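Local coordinates for protein nucleocapsid (Crimean-congo hemorrhagic fever virus, PDB 4AKL) that binds single- and double-stranded RNA, probably takes part in packaging the viral genome, and has sequence-non-specific double-stranded DNA endonuclease activity, at residues P118-E121 with Q122-N125; K157-G160 with E161-M164; Y312-K316 with A317-P321; N415-N419 with T420-N424. All blocks are in the same frame, centred on the assembly; numbering follows the deposited sequence. Where two conformers were deposited one is given.

Contact 1 (P118-E121 with Q122-N125)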
ATOM      1  N   PRO A 118       6.270   3.208  12.838  1.00 34.57           N
ATOM      2  CA  PRO A 118       5.200   2.470  13.469  1.00 35.67           C
ATOM      3  C   PRO A 118       5.660   1.138  14.076  1.00 37.76           C
ATOM      4  O   PRO A 118       6.644   0.561  13.644  1.00 38.62           O
ATOM      5  CB  PRO A 118       4.241   2.203  12.326  1.00 34.45           C
ATOM      6  CG  PRO A 118       5.012   2.238  11.130  1.00 33.70           C
ATOM      7  CD  PRO A 118       6.156   3.181  11.366  1.00 34.08           C
ATOM      8  N   LYS A 119       4.939   0.681  15.078  1.00 39.33           N
ATOM      9  CA  LYS A 119       5.053  -0.704  15.558  1.00 41.96           C
ATOM     10  C   LYS A 119       4.480  -1.614  14.479  1.00 41.32           C
ATOM     11  O   LYS A 119       3.587  -1.219  13.702  1.00 40.35           O
ATOM     12  CB  LYS A 119       4.292  -0.866  16.854  1.00 43.53           C
ATOM     13  CG  LYS A 119       4.946  -0.071  18.004  1.00 47.49           C
ATOM     14  CD  LYS A 119       3.916   0.459  19.076  1.00 51.30           C
ATOM     15  CE  LYS A 119       3.583   1.961  18.825  1.00 51.34           C
ATOM     16  NZ  LYS A 119       2.264   2.457  19.418  1.00 53.31           N
ATOM     17  N   ILE A 120       4.954  -2.843  14.425  1.00 42.35           N
ATOM     18  CA  ILE A 120       4.526  -3.735  13.372  1.00 41.72           C
ATOM     19  C   ILE A 120       2.985  -3.968  13.464  1.00 41.22           C
ATOM     20  O   ILE A 120       2.347  -4.103  12.458  1.00 38.90           O
ATOM     21  CB  ILE A 120       5.353  -5.047  13.388  1.00 43.84           C
ATOM     22  CG1 ILE A 120       5.090  -5.909  12.153  1.00 44.34           C
ATOM     23  CG2 ILE A 120       5.060  -5.849  14.645  1.00 45.46           C
ATOM     24  CD1 ILE A 120       5.520  -5.317  10.868  1.00 43.69           C
ATOM     25  N   GLU A 121       2.425  -3.984  14.685  1.00 42.57           N
ATOM     26  CA  GLU A 121       1.004  -4.275  14.894  1.00 43.24           C
ATOM     27  C   GLU A 121       0.161  -3.166  14.240  1.00 40.54           C
ATOM     28  O   GLU A 121      -0.859  -3.442  13.662  1.00 40.00           O
ATOM     29  CB  GLU A 121       0.629  -4.356  16.388  1.00 45.21           C
ATOM     30  CG  GLU A 121       1.101  -5.564  17.210  1.00 51.20           C
ATOM     31  CD  GLU A 121       2.584  -5.498  17.705  1.00 54.31           C
ATOM     32  OE1 GLU A 121       3.262  -4.444  17.527  1.00 53.22           O
ATOM     33  OE2 GLU A 121       3.035  -6.537  18.261  1.00 57.31           O
ATOM     34  N   GLN A 122       0.626  -1.912  14.349  1.00 38.98           N
ATOM     35  CA  GLN A 122      -0.022  -0.758  13.685  1.00 36.68           C
ATOM     36  C   GLN A 122      -0.044  -0.943  12.164  1.00 35.39           C
ATOM     37  O   GLN A 122      -1.031  -0.579  11.540  1.00 34.12           O
ATOM     38  CB  GLN A 122       0.655   0.559  14.062  1.00 35.96           C
ATOM     39  CG  GLN A 122       0.517   0.905  15.555  1.00 36.68           C
ATOM     40  CD  GLN A 122       1.336   2.102  15.939  1.00 35.23           C
ATOM     41  OE1 GLN A 122       2.532   2.081  15.792  1.00 35.71           O
ATOM     42  NE2 GLN A 122       0.687   3.154  16.445  1.00 34.37           N
ATOM     43  N   LEU A 123       1.012  -1.530  11.589  1.00 34.90           N
ATOM     44  CA  LEU A 123       1.040  -1.825  10.143  1.00 34.72           C
ATOM     45  C   LEU A 123       0.068  -2.923   9.808  1.00 35.82           C
ATOM     46  O   LEU A 123      -0.716  -2.766   8.848  1.00 34.17           O
ATOM     47  CB  LEU A 123       2.428  -2.253   9.607  1.00 34.74           C
ATOM     48  CG  LEU A 123       3.546  -1.248   9.599  1.00 34.80           C
ATOM     49  CD1 LEU A 123       4.867  -1.817   9.098  1.00 34.77           C
ATOM     50  CD2 LEU A 123       3.105  -0.013   8.742  1.00 32.44           C
ATOM     51  N   PHE A 124       0.109  -4.038  10.579  1.00 37.70           N
ATOM     52  CA  PHE A 124      -0.797  -5.163  10.283  1.00 39.21           C
ATOM     53  C   PHE A 124      -2.240  -4.776  10.415  1.00 39.23           C
ATOM     54  O   PHE A 124      -3.034  -5.124   9.548  1.00 39.15           O
ATOM     55  CB  PHE A 124      -0.520  -6.366  11.171  1.00 42.78           C
ATOM     56  CG  PHE A 124       0.738  -7.107  10.827  1.00 45.26           C
ATOM     57  CD1 PHE A 124       1.326  -7.035   9.556  1.00 46.85           C
ATOM     58  CD2 PHE A 124       1.327  -7.908  11.773  1.00 50.11           C
ATOM     59  CE1 PHE A 124       2.490  -7.757   9.278  1.00 48.37           C
ATOM     60  CE2 PHE A 124       2.484  -8.620  11.479  1.00 52.32           C
ATOM     61  CZ  PHE A 124       3.056  -8.534  10.223  1.00 50.08           C
ATOM     62  N   ASN A 125      -2.581  -4.027  11.484  1.00 38.70           N
ATOM     63  CA  ASN A 125      -3.929  -3.572  11.709  1.00 38.56           C
ATOM     64  C   ASN A 125      -4.438  -2.703  10.550  1.00 36.65           C
ATOM     65  O   ASN A 125      -5.596  -2.827  10.138  1.00 36.41           O
ATOM     66  CB  ASN A 125      -4.007  -2.822  13.050  1.00 39.32           C
ATOM     67  CG  ASN A 125      -5.422  -2.309  13.379  1.00 40.32           C
ATOM     68  OD1 ASN A 125      -5.944  -1.394  12.728  1.00 42.35           O
ATOM     69  ND2 ASN A 125      -6.032  -2.887  14.405  1.00 44.19           N
TER

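Contact 2 (K157-G160 with E161-M164)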
ATOM      1  N   LYS A 157       8.177  -7.901 -19.581  1.00 57.64           N
ATOM      2  CA  LYS A 157       8.531  -7.629 -20.968  0.50 58.30           C
ATOM      3  C   LYS A 157       8.459  -6.141 -21.239  1.00 56.45           C
ATOM      4  O   LYS A 157       7.410  -5.540 -21.069  1.00 55.79           O
ATOM      5  CB  LYS A 157       7.584  -8.347 -21.923  0.50 59.89           C
ATOM      6  CG  LYS A 157       7.882  -8.090 -23.388  0.50 61.33           C
ATOM      7  CD  LYS A 157       9.117  -8.814 -23.833  0.50 63.20           C
ATOM      8  CE  LYS A 157       9.734  -8.139 -25.039  0.50 64.07           C
ATOM      9  NZ  LYS A 157       8.724  -7.587 -25.982  0.50 64.38           N
ATOM     10  N   VAL A 158       9.582  -5.558 -21.663  1.00 55.57           N
ATOM     11  CA  VAL A 158       9.665  -4.152 -22.047  1.00 53.65           C
ATOM     12  C   VAL A 158      10.386  -4.094 -23.379  1.00 54.90           C
ATOM     13  O   VAL A 158      11.054  -5.034 -23.711  1.00 56.69           O
ATOM     14  CB  VAL A 158      10.452  -3.305 -21.005  1.00 51.82           C
ATOM     15  CG1 VAL A 158       9.768  -3.355 -19.614  1.00 50.09           C
ATOM     16  CG2 VAL A 158      11.895  -3.747 -20.907  1.00 52.03           C
ATOM     17  N   PRO A 159      10.251  -2.990 -24.139  1.00 54.22           N
ATOM     18  CA  PRO A 159      11.046  -2.754 -25.339  1.00 55.75           C
ATOM     19  C   PRO A 159      12.548  -2.772 -25.065  1.00 56.02           C
ATOM     20  O   PRO A 159      12.964  -2.296 -24.022  1.00 54.22           O
ATOM     21  CB  PRO A 159      10.655  -1.339 -25.762  1.00 54.85           C
ATOM     22  CG  PRO A 159       9.459  -1.031 -25.059  1.00 53.74           C
ATOM     23  CD  PRO A 159       9.275  -1.919 -23.917  1.00 52.65           C
ATOM     24  N   GLY A 160      13.331  -3.316 -26.016  1.00 57.92           N
ATOM     25  CA  GLY A 160      14.790  -3.431 -25.908  1.00 58.71           C
ATOM     26  C   GLY A 160      15.532  -2.151 -25.548  1.00 57.77           C
ATOM     27  O   GLY A 160      16.543  -2.188 -24.848  1.00 58.09           O
ATOM     28  N   GLU A 161      15.030  -1.018 -26.018  1.00 57.03           N
ATOM     29  CA  GLU A 161      15.673   0.263 -25.777  1.00 56.42           C
ATOM     30  C   GLU A 161      15.549   0.817 -24.344  1.00 53.59           C
ATOM     31  O   GLU A 161      16.175   1.828 -24.030  1.00 53.11           O
ATOM     32  CB  GLU A 161      15.152   1.308 -26.778  1.00 57.13           C
ATOM     33  CG  GLU A 161      13.652   1.599 -26.691  1.00 58.31           C
ATOM     34  CD  GLU A 161      13.261   2.938 -27.325  1.00 61.69           C
ATOM     35  OE1 GLU A 161      13.957   3.958 -27.080  1.00 63.41           O
ATOM     36  OE2 GLU A 161      12.252   2.969 -28.076  1.00 64.11           O
ATOM     37  N   ILE A 162      14.738   0.204 -23.483  1.00 51.81           N
ATOM     38  CA  ILE A 162      14.704   0.613 -22.081  1.00 49.20           C
ATOM     39  C   ILE A 162      15.108  -0.510 -21.128  1.00 49.07           C
ATOM     40  O   ILE A 162      15.012  -0.336 -19.928  1.00 47.77           O
ATOM     41  CB  ILE A 162      13.351   1.191 -21.702  1.00 47.51           C
ATOM     42  CG1 ILE A 162      12.268   0.104 -21.611  1.00 47.68           C
ATOM     43  CG2 ILE A 162      12.962   2.289 -22.702  1.00 47.19           C
ATOM     44  CD1 ILE A 162      11.025   0.576 -20.905  1.00 45.40           C
ATOM     45  N   VAL A 163      15.556  -1.658 -21.649  1.00 50.24           N
ATOM     46  CA  VAL A 163      15.932  -2.775 -20.786  1.00 50.14           C
ATOM     47  C   VAL A 163      17.012  -2.395 -19.757  1.00 49.20           C
ATOM     48  O   VAL A 163      16.848  -2.627 -18.566  1.00 48.65           O
ATOM     49  CB  VAL A 163      16.360  -4.038 -21.610  1.00 52.38           C
ATOM     50  CG1 VAL A 163      17.133  -5.005 -20.752  1.00 52.89           C
ATOM     51  CG2 VAL A 163      15.140  -4.737 -22.167  1.00 52.72           C
ATOM     52  N   MET A 164      18.094  -1.814 -20.220  1.00 49.64           N
ATOM     53  CA  MET A 164      19.177  -1.429 -19.320  0.50 49.53           C
ATOM     54  C   MET A 164      18.671  -0.387 -18.257  1.00 46.83           C
ATOM     55  O   MET A 164      18.994  -0.513 -17.093  1.00 45.73           O
ATOM     56  CB  MET A 164      20.420  -0.980 -20.115  0.50 51.31           C
ATOM     57  CG  MET A 164      21.501  -2.125 -20.371  0.50 54.81           C
ATOM     58  SD  MET A 164      20.987  -3.881 -20.566  0.50 56.99           S
ATOM     59  CE  MET A 164      21.193  -4.127 -22.355  0.50 59.16           C
TER

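Contact 3 (Y312-K316 with A317-P321)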
ATOM      1  N   TYR A 312      -9.413   7.658   4.583  1.00 27.19           N
ATOM      2  CA  TYR A 312      -9.033   7.933   5.939  1.00 27.99           C
ATOM      3  C   TYR A 312      -8.705   9.437   6.105  1.00 27.73           C
ATOM      4  O   TYR A 312      -9.088  10.061   7.108  1.00 28.02           O
ATOM      5  CB  TYR A 312      -7.850   7.075   6.336  1.00 27.99           C
ATOM      6  CG  TYR A 312      -7.335   7.387   7.691  1.00 28.27           C
ATOM      7  CD1 TYR A 312      -8.131   7.188   8.814  1.00 28.72           C
ATOM      8  CD2 TYR A 312      -6.049   7.889   7.872  1.00 27.71           C
ATOM      9  CE1 TYR A 312      -7.662   7.485  10.102  1.00 29.12           C
ATOM     10  CE2 TYR A 312      -5.563   8.199   9.184  1.00 27.85           C
ATOM     11  CZ  TYR A 312      -6.364   7.992  10.273  1.00 29.77           C
ATOM     12  OH  TYR A 312      -5.905   8.297  11.552  1.00 31.67           O
ATOM     13  N   TRP A 313      -8.011  10.020   5.119  1.00 27.22           N
ATOM     14  CA  TRP A 313      -7.608  11.427   5.214  1.00 27.00           C
ATOM     15  C   TRP A 313      -8.808  12.326   5.083  1.00 27.41           C
ATOM     16  O   TRP A 313      -8.896  13.326   5.797  1.00 28.06           O
ATOM     17  CB  TRP A 313      -6.484  11.781   4.209  1.00 26.26           C
ATOM     18  CG  TRP A 313      -5.191  11.028   4.515  1.00 26.33           C
ATOM     19  CD1 TRP A 313      -4.678  10.733   5.775  1.00 28.01           C
ATOM     20  CD2 TRP A 313      -4.299  10.451   3.582  1.00 23.79           C
ATOM     21  NE1 TRP A 313      -3.511  10.034   5.660  1.00 27.76           N
ATOM     22  CE2 TRP A 313      -3.251   9.843   4.320  1.00 25.78           C
ATOM     23  CE3 TRP A 313      -4.263  10.403   2.186  1.00 24.95           C
ATOM     24  CZ2 TRP A 313      -2.204   9.204   3.718  1.00 24.50           C
ATOM     25  CZ3 TRP A 313      -3.228   9.759   1.585  1.00 24.94           C
ATOM     26  CH2 TRP A 313      -2.200   9.161   2.346  1.00 26.42           C
ATOM     27  N   LEU A 314      -9.729  11.981   4.194  1.00 27.28           N
ATOM     28  CA  LEU A 314     -10.995  12.685   4.156  1.00 28.20           C
ATOM     29  C   LEU A 314     -11.695  12.650   5.514  1.00 29.55           C
ATOM     30  O   LEU A 314     -12.103  13.695   6.035  1.00 30.45           O
ATOM     31  CB  LEU A 314     -11.920  12.080   3.153  1.00 28.47           C
ATOM     32  CG  LEU A 314     -11.634  12.125   1.681  1.00 27.53           C
ATOM     33  CD1 LEU A 314     -12.873  11.530   0.970  1.00 23.65           C
ATOM     34  CD2 LEU A 314     -11.316  13.564   1.183  1.00 24.90           C
ATOM     35  N   TYR A 315     -11.799  11.460   6.097  1.00 29.72           N
ATOM     36  CA  TYR A 315     -12.410  11.316   7.417  1.00 31.08           C
ATOM     37  C   TYR A 315     -11.686  12.204   8.444  1.00 31.34           C
ATOM     38  O   TYR A 315     -12.323  13.024   9.092  1.00 32.42           O
ATOM     39  CB  TYR A 315     -12.480   9.835   7.808  1.00 31.56           C
ATOM     40  CG  TYR A 315     -12.612   9.601   9.238  1.00 32.92           C
ATOM     41  CD1 TYR A 315     -13.863   9.710   9.880  1.00 35.51           C
ATOM     42  CD2 TYR A 315     -11.523   9.264   9.985  1.00 31.25           C
ATOM     43  CE1 TYR A 315     -13.973   9.463  11.276  1.00 36.29           C
ATOM     44  CE2 TYR A 315     -11.635   9.034  11.368  1.00 33.51           C
ATOM     45  CZ  TYR A 315     -12.856   9.135  11.991  1.00 34.66           C
ATOM     46  OH  TYR A 315     -12.927   8.896  13.365  1.00 35.23           O
ATOM     47  N   LYS A 316     -10.365  12.080   8.550  1.00 30.66           N
ATOM     48  CA  LYS A 316      -9.613  12.879   9.501  1.00 30.82           C
ATOM     49  C   LYS A 316      -9.717  14.379   9.298  1.00 30.64           C
ATOM     50  O   LYS A 316      -9.655  15.084  10.257  1.00 30.60           O
ATOM     51  CB  LYS A 316      -8.129  12.522   9.493  1.00 30.44           C
ATOM     52  CG  LYS A 316      -7.838  11.186  10.034  1.00 32.31           C
ATOM     53  CD  LYS A 316      -8.251  11.009  11.558  1.00 34.68           C
ATOM     54  CE  LYS A 316      -7.130  11.480  12.476  1.00 36.47           C
ATOM     55  NZ  LYS A 316      -7.332  10.953  13.850  1.00 37.85           N
ATOM     56  N   ALA A 317      -9.830  14.818   8.044  1.00 29.96           N
ATOM     57  CA  ALA A 317     -10.006  16.208   7.720  1.00 30.59           C
ATOM     58  C   ALA A 317     -11.436  16.726   7.947  1.00 31.62           C
ATOM     59  O   ALA A 317     -11.672  17.894   7.751  1.00 32.18           O
ATOM     60  CB  ALA A 317      -9.564  16.510   6.249  1.00 29.69           C
ATOM     61  N   GLY A 318     -12.353  15.869   8.354  1.00 32.42           N
ATOM     62  CA  GLY A 318     -13.736  16.270   8.612  1.00 33.96           C
ATOM     63  C   GLY A 318     -14.506  16.512   7.343  1.00 34.16           C
ATOM     64  O   GLY A 318     -15.427  17.313   7.352  1.00 35.54           O
ATOM     65  N   VAL A 319     -14.147  15.821   6.247  1.00 33.19           N
ATOM     66  CA  VAL A 319     -14.848  15.982   4.980  1.00 33.38           C
ATOM     67  C   VAL A 319     -16.207  15.238   5.016  1.00 35.00           C
ATOM     68  O   VAL A 319     -16.308  14.172   5.566  1.00 35.12           O
ATOM     69  CB  VAL A 319     -13.999  15.509   3.805  1.00 32.45           C
ATOM     70  CG1 VAL A 319     -14.778  15.590   2.522  1.00 31.60           C
ATOM     71  CG2 VAL A 319     -12.672  16.337   3.738  1.00 30.06           C
ATOM     72  N   THR A 320     -17.240  15.823   4.423  1.00 36.30           N
ATOM     73  CA  THR A 320     -18.567  15.196   4.433  1.00 37.65           C
ATOM     74  C   THR A 320     -18.948  14.911   3.000  1.00 37.87           C
ATOM     75  O   THR A 320     -18.293  15.416   2.067  1.00 37.60           O
ATOM     76  CB  THR A 320     -19.617  16.098   5.071  1.00 39.04           C
ATOM     77  OG1 THR A 320     -19.966  17.157   4.158  1.00 40.06           O
ATOM     78  CG2 THR A 320     -19.119  16.674   6.419  1.00 38.27           C
ATOM     79  N   PRO A 321     -19.994  14.101   2.794  1.00 39.16           N
ATOM     80  CA  PRO A 321     -20.482  13.936   1.436  1.00 39.68           C
ATOM     81  C   PRO A 321     -20.807  15.287   0.802  1.00 40.45           C
ATOM     82  O   PRO A 321     -20.606  15.460  -0.404  1.00 40.03           O
ATOM     83  CB  PRO A 321     -21.733  13.086   1.628  1.00 41.21           C
ATOM     84  CG  PRO A 321     -21.373  12.239   2.827  1.00 41.16           C
ATOM     85  CD  PRO A 321     -20.623  13.143   3.725  1.00 39.87           C
TER

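Contact 4 (N415-N419 with T420-N424)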
ATOM      1  N   ASN A 415      -2.624   2.864 -15.106  1.00 36.59           N
ATOM      2  CA  ASN A 415      -3.605   2.615 -16.170  1.00 37.77           C
ATOM      3  C   ASN A 415      -2.966   2.503 -17.576  1.00 39.21           C
ATOM      4  O   ASN A 415      -3.641   2.100 -18.517  1.00 39.99           O
ATOM      5  CB  ASN A 415      -4.675   3.708 -16.174  1.00 37.27           C
ATOM      6  CG  ASN A 415      -5.883   3.340 -16.996  1.00 39.04           C
ATOM      7  OD1 ASN A 415      -6.287   2.154 -17.047  1.00 38.91           O
ATOM      8  ND2 ASN A 415      -6.463   4.322 -17.657  1.00 36.57           N
ATOM      9  N   LEU A 416      -1.681   2.862 -17.728  1.00 39.07           N
ATOM     10  CA  LEU A 416      -1.007   2.708 -19.032  1.00 40.88           C
ATOM     11  C   LEU A 416      -0.731   1.233 -19.239  1.00 42.40           C
ATOM     12  O   LEU A 416      -0.287   0.570 -18.287  1.00 41.09           O
ATOM     13  CB  LEU A 416       0.306   3.481 -19.131  1.00 40.14           C
ATOM     14  CG  LEU A 416       0.193   4.988 -19.368  1.00 39.67           C
ATOM     15  CD1 LEU A 416       1.530   5.655 -19.099  1.00 37.30           C
ATOM     16  CD2 LEU A 416      -0.333   5.335 -20.794  1.00 39.91           C
ATOM     17  N   ARG A 417      -0.973   0.737 -20.469  1.00 44.39           N
ATOM     18  CA  ARG A 417      -0.816  -0.704 -20.767  1.00 46.97           C
ATOM     19  C   ARG A 417       0.615  -1.151 -20.592  1.00 47.64           C
ATOM     20  O   ARG A 417       1.542  -0.355 -20.733  1.00 47.19           O
ATOM     21  CB  ARG A 417      -1.294  -1.066 -22.208  1.00 48.81           C
ATOM     22  CG  ARG A 417      -2.806  -0.977 -22.404  1.00 49.70           C
ATOM     23  CD  ARG A 417      -3.255  -1.328 -23.813  1.00 53.28           C
ATOM     24  NE  ARG A 417      -4.725  -1.263 -23.945  1.00 54.62           N
ATOM     25  CZ  ARG A 417      -5.592  -2.218 -23.557  1.00 56.18           C
ATOM     26  NH1 ARG A 417      -5.180  -3.375 -23.003  1.00 55.48           N
ATOM     27  NH2 ARG A 417      -6.907  -2.012 -23.725  1.00 57.61           N
ATOM     28  N   THR A 418       0.780  -2.427 -20.278  1.00 49.60           N
ATOM     29  CA  THR A 418       2.083  -3.043 -20.172  1.00 50.96           C
ATOM     30  C   THR A 418       2.350  -4.065 -21.284  1.00 54.53           C
ATOM     31  O   THR A 418       3.439  -4.601 -21.348  1.00 55.26           O
ATOM     32  CB  THR A 418       2.265  -3.743 -18.800  1.00 50.73           C
ATOM     33  OG1 THR A 418       1.232  -4.715 -18.602  1.00 50.38           O
ATOM     34  CG2 THR A 418       2.244  -2.684 -17.628  1.00 47.74           C
ATOM     35  N   ASN A 419       1.373  -4.321 -22.160  1.00 57.22           N
ATOM     36  CA  ASN A 419       1.512  -5.415 -23.172  1.00 60.71           C
ATOM     37  C   ASN A 419       2.423  -5.066 -24.351  1.00 62.25           C
ATOM     38  O   ASN A 419       2.719  -3.892 -24.606  1.00 61.52           O
ATOM     39  CB  ASN A 419       0.152  -5.905 -23.637  1.00 62.27           C
ATOM     40  CG  ASN A 419      -0.786  -4.784 -24.020  1.00 63.49           C
ATOM     41  OD1 ASN A 419      -0.803  -4.318 -25.170  1.00 65.93           O
ATOM     42  ND2 ASN A 419      -1.610  -4.349 -23.039  1.00 63.38           N
ATOM     43  N   THR A 420       2.892  -6.086 -25.064  1.00 65.06           N
ATOM     44  CA  THR A 420       3.856  -5.843 -26.166  1.00 66.73           C
ATOM     45  C   THR A 420       3.186  -5.330 -27.439  1.00 68.17           C
ATOM     46  O   THR A 420       3.873  -4.750 -28.272  1.00 69.27           O
ATOM     47  CB  THR A 420       4.703  -7.076 -26.485  1.00 68.77           C
ATOM     48  OG1 THR A 420       5.133  -7.681 -25.268  1.00 68.45           O
ATOM     49  CG2 THR A 420       5.948  -6.694 -27.324  1.00 69.61           C
ATOM     50  N   GLU A 421       1.867  -5.522 -27.593  1.00 68.79           N
ATOM     51  CA  GLU A 421       1.125  -4.988 -28.766  1.00 69.95           C
ATOM     52  C   GLU A 421       1.243  -3.451 -28.839  1.00 68.17           C
ATOM     53  O   GLU A 421       1.260  -2.880 -29.933  1.00 69.52           O
ATOM     54  CB  GLU A 421      -0.345  -5.381 -28.743  1.00 70.77           C
ATOM     55  CG  GLU A 421      -0.618  -6.898 -28.913  1.00 73.96           C
ATOM     56  CD  GLU A 421      -0.592  -7.693 -27.597  1.00 74.06           C
ATOM     57  OE1 GLU A 421      -0.019  -7.223 -26.566  1.00 71.60           O
ATOM     58  OE2 GLU A 421      -1.156  -8.806 -27.612  1.00 76.52           O
ATOM     59  N   THR A 422       1.309  -2.810 -27.667  1.00 64.94           N
ATOM     60  CA  THR A 422       1.595  -1.380 -27.539  1.00 62.85           C
ATOM     61  C   THR A 422       3.020  -1.116 -27.003  1.00 60.75           C
ATOM     62  O   THR A 422       3.357   0.001 -26.725  1.00 59.70           O
ATOM     63  CB  THR A 422       0.564  -0.693 -26.604  1.00 61.13           C
ATOM     64  OG1 THR A 422       0.508  -1.402 -25.370  1.00 60.25           O
ATOM     65  CG2 THR A 422      -0.813  -0.686 -27.227  1.00 62.71           C
ATOM     66  N   ASN A 423       3.853  -2.140 -26.874  1.00 60.47           N
ATOM     67  CA  ASN A 423       5.245  -2.000 -26.341  1.00 58.89           C
ATOM     68  C   ASN A 423       5.402  -1.342 -24.954  1.00 55.21           C
ATOM     69  O   ASN A 423       6.317  -0.533 -24.700  1.00 54.78           O
ATOM     70  CB  ASN A 423       6.185  -1.369 -27.410  1.00 60.41           C
ATOM     71  CG  ASN A 423       7.000  -2.407 -28.157  1.00 63.63           C
ATOM     72  OD1 ASN A 423       8.087  -2.106 -28.628  1.00 67.68           O
ATOM     73  ND2 ASN A 423       6.485  -3.638 -28.263  1.00 65.81           N
ATOM     74  N   ASN A 424       4.499  -1.715 -24.061  1.00 52.54           N
ATOM     75  CA  ASN A 424       4.556  -1.351 -22.663  1.00 49.04           C
ATOM     76  C   ASN A 424       4.751   0.172 -22.403  1.00 46.60           C
ATOM     77  O   ASN A 424       5.755   0.596 -21.839  1.00 45.19           O
ATOM     78  CB  ASN A 424       5.621  -2.225 -21.964  1.00 48.69           C
ATOM     79  CG  ASN A 424       5.481  -2.214 -20.437  1.00 46.77           C
ATOM     80  OD1 ASN A 424       4.767  -1.389 -19.902  1.00 41.98           O
ATOM     81  ND2 ASN A 424       6.166  -3.141 -19.743  1.00 45.01           N
TER

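Contact 1 (P118-E121 with Q122-N125)
Q122 reaches back over the start of helix 120-136 to K119, the N-cap residue. Q122 CB rests 3.4 Å from K119 O. From there CG leaves beside the backbone N (chi1 -65°) and the chain runs on extended, which carries the amide back past the first turn to the K119 backbone. OE1 accepts K119 N at 2.9 Å, with the donor lying in the carbonyl plane and an N-H...O angle of 153°; this is the side-chain-to-N-cap half of a capping box. The same oxygen has K119 CE 3.2 Å away, because the bends at chi2 and chi3 bring the lysine chain across the amide. NE2 turns the other way and donates to S105 O, so both ends of the amide are used and its rotation is fixed. On the apolar side of the turn, P118 CG packs on L123 CD2 at 3.8 Å, while I120 CG1 sits over one face of the F124 ring in a CH-pi contact, 4.1 Å from the centroid. A weak L123 N to K119 O bond opens the helix; F124 N to I120 O (2.9 Å) and N125 N to E121 O (2.8 Å) follow. Around this turn, helix 110-113 packs against P118, K119 and Q122, and helix 295-301 meets I120, L123 and F124.

Contact 2 (K157-G160 with E161-M164)
V158 packs against I162 and V163 where a type I beta turn, P159 to I162, leads from strand 155-156 into helix 163-181, with I162 as the N-cap residue. The valine points its CB toward the residues that follow. CB lies 3.9 Å from I162 CG1, and CG2 meets V163 CG2 at 3.6 Å, so the one branched side chain is shared between the cap and the first helical residue. Next comes P159, whose carbonyl closes the turn: I162 N donates to P159 O at 3.1 Å. The N-H points almost straight at the oxygen (167°), although it arrives from above the carbonyl plane, 44° out of it. The ring of P159 adds a looser apolar contact, CD to I162 CD1 at 4.3 Å. G160 then takes helix-like backbone angles and offers its own carbonyl to V163 N, a weak bond of 3.4 Å. V158 and I162 face helix 425-440, both on A427, and I162 also on V431; E161, by contrast, is exposed. The tie between turn and helix thus combines one good and one weak backbone bond with a small hydrophobic cluster. I162 holds CG1 between its backbone N and carbonyl carbon (chi1 72°), and this rotation sets CG1 3.5 Å from P159 O.

Contact 3 (Y312-K316 with A317-P321)
L314 and V319 meet across the C-terminal end of helix 306-316, which closes in a Schellman motif with G318 at positive phi. Three donors of the turn are met by carbonyls of the last helical residues. A317 N donates to W313 O at 2.9 Å, continuing the helical pattern. The G318 amide goes to Y315 O at the same length of 2.9 Å, but comes in well above the carbonyl plane, 57° out of it. V319 N turns back to L314 O at 3.0 Å, a straighter bond of 165°, and this reversal ends the helix. The polar tips are satisfied farther off: K316 NZ makes a salt bridge with D107 OD1, the same oxygen that accepts the Y312 hydroxyl, and W313 NE1 donates to A378 O. The negative charge of D107 would tend to be balanced by the lysine. With CG beside the backbone N (chi1 -69°), K316 lays CG over one face of the Y312 ring, 3.5 Å above the plane; the bends beyond carry NZ to D107. L314 and W313 pack on M388 of helix 385-392, while A317 and V319 touch helix 355-360 through L359 and W355. On the apolar side of the motif the methyls L314 CD2 and V319 CG2 face each other, 4.0 Å apart.

Contact 4 (N415-N419 with T420-N424)
N419 is the residue to which T420-N424 folds back in a pi-turn, with N424 as the N-cap of helix 425-440. T420, first in line, contributes its carbonyl: N423 ND2 donates to T420 O at 2.8 Å, in the carbonyl plane and on a lone pair. E421 bends at chi2, bringing OE1 within 3.2 Å of N419 CB, its carboxylate turned 77° from the asparagine amide. T422 follows with a polar link, OG1 donating to N419 OD1 at 3.2 Å from above the carbonyl plane, 61° out of it. Since N419 holds CG between its backbone N and carbonyl carbon (chi1 48°), the amide stands over the turn where the threonine hydroxyl can meet it. The OG1 of T422 also approaches R417 CB, at 3.7 Å. After N423, which like N424 has positive phi, N424 N closes the turn on N419 O at 2.9 Å. The N424 side chain lies alongside T418, OD1 3.2 Å from T418 CA, and caps the helix by accepting A427 N; its ND2 goes to K157 O. R417 has its own outside partner, NH2 bonding to D28 O. The turn is therefore held chiefly by polar bonds rather than by an apolar core. Both ends of the buried N424 amide are engaged, which would fix its orientation at the helix start.

From the N terminus, contact 1 opens helix 120-136, contact 2 turns the chain from strand 155-156 into helix 163-181, contact 3 ends helix 306-316, and contact 4 forms the turn before helix 425-440. Each closes only a short local turn, and they follow in series, without nesting or crossing. Contacts 2 and 4, far apart in sequence, touch through K157 and P159 on one side and N423 and N424 on the other, joining the starts of helices 163-181 and 425-440. Contact 1 lies across the chain's centre from that pair, and its nearest atoms are about 9 Å from those of contact 3.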